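Local coordinates for protein putative phosphatase (DUF442) (Shewanella putrefaciens CN-32, PDB 3GXH) that is a putative phosphatase of the DSP-PTPase family, probably hydrolysing phosphate esters on a substrate that is not known, at residues A[113-116]-A[117-121]; A[142-145]-A[146-149]. All coordinates share one frame; numbering follows the deposited sequence.

Contact 1: A[113-116]-A[117-121]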
# COMPACT_ATOMS: atom_id res chain seq x y z
N PHE A 113 2.03 6.05 1.22
CA PHE A 113 1.10 6.32 0.13
C PHE A 113 -0.34 6.28 0.63
O PHE A 113 -1.18 7.08 0.22
CB PHE A 113 1.28 5.33 -1.05
CG PHE A 113 2.37 5.71 -2.03
CD1 PHE A 113 3.58 6.25 -1.62
CD2 PHE A 113 2.20 5.44 -3.38
CE1 PHE A 113 4.58 6.56 -2.54
CE2 PHE A 113 3.20 5.78 -4.25
CZ PHE A 113 4.37 6.31 -3.86
N ALA A 114 -0.64 5.36 1.56
CA ALA A 114 -1.98 5.33 2.15
C ALA A 114 -2.26 6.62 2.92
O ALA A 114 -3.37 7.19 2.83
CB ALA A 114 -2.16 4.12 3.08
N TYR A 115 -1.30 7.12 3.67
CA TYR A 115 -1.46 8.39 4.37
C TYR A 115 -1.78 9.51 3.39
O TYR A 115 -2.72 10.28 3.60
CB TYR A 115 -0.19 8.71 5.14
CG TYR A 115 -0.16 10.12 5.65
CD1 TYR A 115 -0.99 10.48 6.69
CD2 TYR A 115 0.63 11.10 5.04
CE1 TYR A 115 -1.02 11.79 7.16
CE2 TYR A 115 0.62 12.41 5.51
CZ TYR A 115 -0.20 12.75 6.55
OH TYR A 115 -0.20 14.08 7.02
N LEU A 116 -1.02 9.59 2.28
CA LEU A 116 -1.25 10.66 1.35
C LEU A 116 -2.62 10.55 0.70
O LEU A 116 -3.28 11.59 0.43
CB LEU A 116 -0.15 10.70 0.29
CG LEU A 116 1.18 11.21 0.85
CD1 LEU A 116 2.26 11.07 -0.22
CD2 LEU A 116 1.13 12.67 1.36
N TYR A 117 -3.08 9.34 0.44
CA TYR A 117 -4.37 9.12 -0.15
C TYR A 117 -5.47 9.57 0.78
O TYR A 117 -6.40 10.28 0.37
CB TYR A 117 -4.55 7.64 -0.53
CG TYR A 117 -5.96 7.27 -0.89
CD1 TYR A 117 -6.46 7.59 -2.14
CD2 TYR A 117 -6.82 6.64 0.05
CE1 TYR A 117 -7.78 7.26 -2.48
CE2 TYR A 117 -8.14 6.33 -0.29
CZ TYR A 117 -8.58 6.63 -1.55
OH TYR A 117 -9.90 6.33 -1.85
N GLN A 118 -5.40 9.14 2.02
CA GLN A 118 -6.43 9.53 2.98
C GLN A 118 -6.44 11.05 3.17
O GLN A 118 -7.50 11.67 3.29
CB GLN A 118 -6.27 8.80 4.28
CG GLN A 118 -6.47 7.29 4.11
CD GLN A 118 -6.39 6.49 5.39
OE1 GLN A 118 -5.65 6.82 6.34
NE2 GLN A 118 -7.17 5.39 5.42
N LEU A 119 -5.24 11.63 3.21
CA LEU A 119 -5.11 13.08 3.37
C LEU A 119 -5.78 13.79 2.21
O LEU A 119 -6.60 14.71 2.41
CB LEU A 119 -3.63 13.43 3.51
CG LEU A 119 -3.34 14.89 3.79
CD1 LEU A 119 -3.91 15.28 5.16
CD2 LEU A 119 -1.82 15.11 3.74
N LYS A 120 -5.54 13.36 0.98
CA LYS A 120 -6.11 14.07 -0.18
C LYS A 120 -7.62 13.83 -0.34
O LYS A 120 -8.34 14.68 -0.91
CB LYS A 120 -5.35 13.73 -1.44
CG LYS A 120 -5.75 12.44 -2.03
CD LYS A 120 -6.85 12.51 -3.08
CE LYS A 120 -6.91 11.18 -3.81
NZ LYS A 120 -8.12 11.05 -4.66
N GLN A 121 -8.12 12.70 0.15
CA GLN A 121 -9.54 12.39 0.16
C GLN A 121 -10.29 13.23 1.20
O GLN A 121 -11.50 13.12 1.31
CB GLN A 121 -9.75 10.91 0.46
CG GLN A 121 -9.35 10.03 -0.67
CD GLN A 121 -10.29 10.19 -1.82
OE1 GLN A 121 -10.01 10.92 -2.76
NE2 GLN A 121 -11.45 9.56 -1.71

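Contact 2: A[142-145]-A[146-149]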
# COMPACT_ATOMS: atom_id res chain seq x y z
N PRO A 142 15.13 12.21 4.02
CA PRO A 142 14.63 13.51 3.57
C PRO A 142 13.92 13.49 2.24
O PRO A 142 13.09 14.38 1.98
CB PRO A 142 15.91 14.39 3.47
CG PRO A 142 17.06 13.45 3.58
CD PRO A 142 16.58 12.23 4.32
N LYS A 143 14.24 12.54 1.35
CA LYS A 143 13.54 12.49 0.06
C LYS A 143 12.08 12.14 0.30
O LYS A 143 11.18 12.64 -0.39
CB LYS A 143 14.16 11.51 -0.89
CG LYS A 143 15.64 11.72 -1.11
CD LYS A 143 15.98 12.24 -2.47
CE LYS A 143 17.47 12.01 -2.79
NZ LYS A 143 17.93 10.57 -2.72
N TRP A 144 11.85 11.22 1.23
CA TRP A 144 10.49 10.86 1.65
C TRP A 144 9.79 12.02 2.35
O TRP A 144 8.64 12.31 2.09
CB TRP A 144 10.45 9.56 2.47
CG TRP A 144 10.60 8.38 1.55
CD1 TRP A 144 11.74 7.81 1.14
CD2 TRP A 144 9.53 7.66 0.92
NE1 TRP A 144 11.46 6.80 0.23
CE2 TRP A 144 10.10 6.69 0.10
CE3 TRP A 144 8.15 7.80 0.93
CZ2 TRP A 144 9.34 5.81 -0.67
CZ3 TRP A 144 7.38 6.91 0.16
CH2 TRP A 144 7.98 5.98 -0.67
N GLN A 145 10.48 12.71 3.24
CA GLN A 145 9.91 13.87 3.89
C GLN A 145 9.46 14.87 2.84
O GLN A 145 8.35 15.46 2.91
CB GLN A 145 10.96 14.52 4.78
CG GLN A 145 11.15 13.85 6.10
CD GLN A 145 12.09 14.64 6.99
OE1 GLN A 145 13.27 14.76 6.69
NE2 GLN A 145 11.56 15.17 8.10
N ALA A 146 10.34 15.13 1.87
CA ALA A 146 10.07 16.13 0.84
C ALA A 146 8.87 15.75 -0.01
O ALA A 146 8.03 16.59 -0.36
CB ALA A 146 11.31 16.34 -0.08
N LEU A 147 8.77 14.48 -0.35
CA LEU A 147 7.64 13.94 -1.11
C LEU A 147 6.35 14.19 -0.35
O LEU A 147 5.36 14.72 -0.90
CB LEU A 147 7.79 12.44 -1.38
CG LEU A 147 6.63 11.77 -2.13
CD1 LEU A 147 6.59 12.26 -3.56
CD2 LEU A 147 6.73 10.25 -2.03
N LEU A 148 6.33 13.79 0.91
CA LEU A 148 5.14 13.95 1.72
C LEU A 148 4.70 15.41 1.86
O LEU A 148 3.52 15.73 1.74
CB LEU A 148 5.28 13.30 3.07
CG LEU A 148 4.94 11.78 3.13
CD1 LEU A 148 5.70 10.97 2.06
CD2 LEU A 148 5.20 11.28 4.55
N THR A 149 5.66 16.30 2.05
CA THR A 149 5.38 17.74 2.21
C THR A 149 4.82 18.28 0.91
O THR A 149 3.83 19.01 0.90
CB THR A 149 6.65 18.49 2.62
OG1 THR A 149 7.10 18.06 3.92
CG2 THR A 149 6.43 20.04 2.61

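Contact 1: A[113-116]-A[117-121]
The last two turns of helix 108-120, the helix that follows strand 100-103 in this phosphatase-like domain, bring Tyr115 and Leu119 together one turn apart and show how one helix divides its surface among several neighbours. Four successive i to i+4 backbone hydrogen bonds hold these turns: Tyr117 N to Phe113 O, Gln118 N to Ala114 O, Leu119 N to Tyr115 O and Lys120 N to Leu116 O. The straightest is the second, at 2.9 Å between Gln118 N and Ala114 O with an N-H...O angle of 171°. Against this frame the side chains of Tyr115 and Leu119 run alongside each other in the same direction. Each has its CG trans to the backbone N (chi1 168° for Tyr115 and -176° for Leu119), which lets the phenol lean along the helix until its far end meets one methyl: Leu119 CD2 is 3.8 Å from Tyr115 OH and 4.0 Å from Tyr115 CZ, an oblique apolar contact. Gln118 reaches out as an extended chain whose CG passes 3.4 Å from Ala114 O, while its amide NE2 is hydrogen-bonded to Gln18 O. Near the C-terminal end, Gln121 CG lies over one face of the Tyr117 ring, offset toward the rim. The chain of Lys120 bends beyond CG, and its NZ donates to Gln121 OE1 across 2.7 Å from above the carbonyl plane; Lys120 also makes a cation-pi contact with Phe89. Three helices take up the surface: Phe113 and Tyr117 pack on helix 82-94, Leu116, Leu119 and also Phe113 on helix 142-154, and Tyr115 and Gln118 on helix 127-130, while the bond to Gln18 ties the helix to the edge strand 16-19.

Contact 2: A[142-145]-A[146-149]
Gln145 O receives the backbone N of Thr149 at 2.9 Å, one of four i to i+4 hydrogen bonds that build the first turns of the C-terminal helix 142-154. Thr149 OG1 lies 3.1 Å from the same Gln145 O, although whether its proton is given there is not settled. Upstream, Pro142 O accepts Ala146 N and Lys143 O accepts Leu147 N; Leu148 N points at Trp144 O in a nearly straight bond (172°). Lys143 NZ and Trp144 NE1 instead bond to backbone carbonyls outside the helix, Gln78 O and Trp77 O, so the buried indole nitrogen is satisfied and the ring is held at its pyrrole side. The six-membered side of Trp144 serves the packing. Leu147, with CG opposite its backbone N (chi1 177°), lies alongside the indole and brings CD2 to 4.0 Å from Trp144 CZ3. Farther out, Trp77 and Trp134 meet the indole in an aromatic cluster, and Leu147 packs on Val82 and Val85 of helix 82-94. Leu148 approaches at the edge of the ring, near its plane, where CD1 sits 4.2 Å from Trp144 CE3 and 3.2 Å from Trp144 O.

Contact 1 comes first along the chain, at the C-terminal end of helix 108-120, and contact 2 follows in series at the start of helix 142-154, with helix 127-130 between them. Their centres are about 14 Å apart, yet they touch: Phe113 CE1 lies 3.9 Å from Trp144 CZ3, and the methyl Leu116 CD2 is 3.9 Å from the backbone Leu148 O. The two local turns are therefore facing parts of one helix-helix interface, which also shares helix 82-94 as a common neighbour. Contact 1 lies nearer the middle of the chain, about 11 Å from its centre against about 17 Å for contact 2, so this part of helix 142-154 lies farther out than the neighbouring part of helix 108-120.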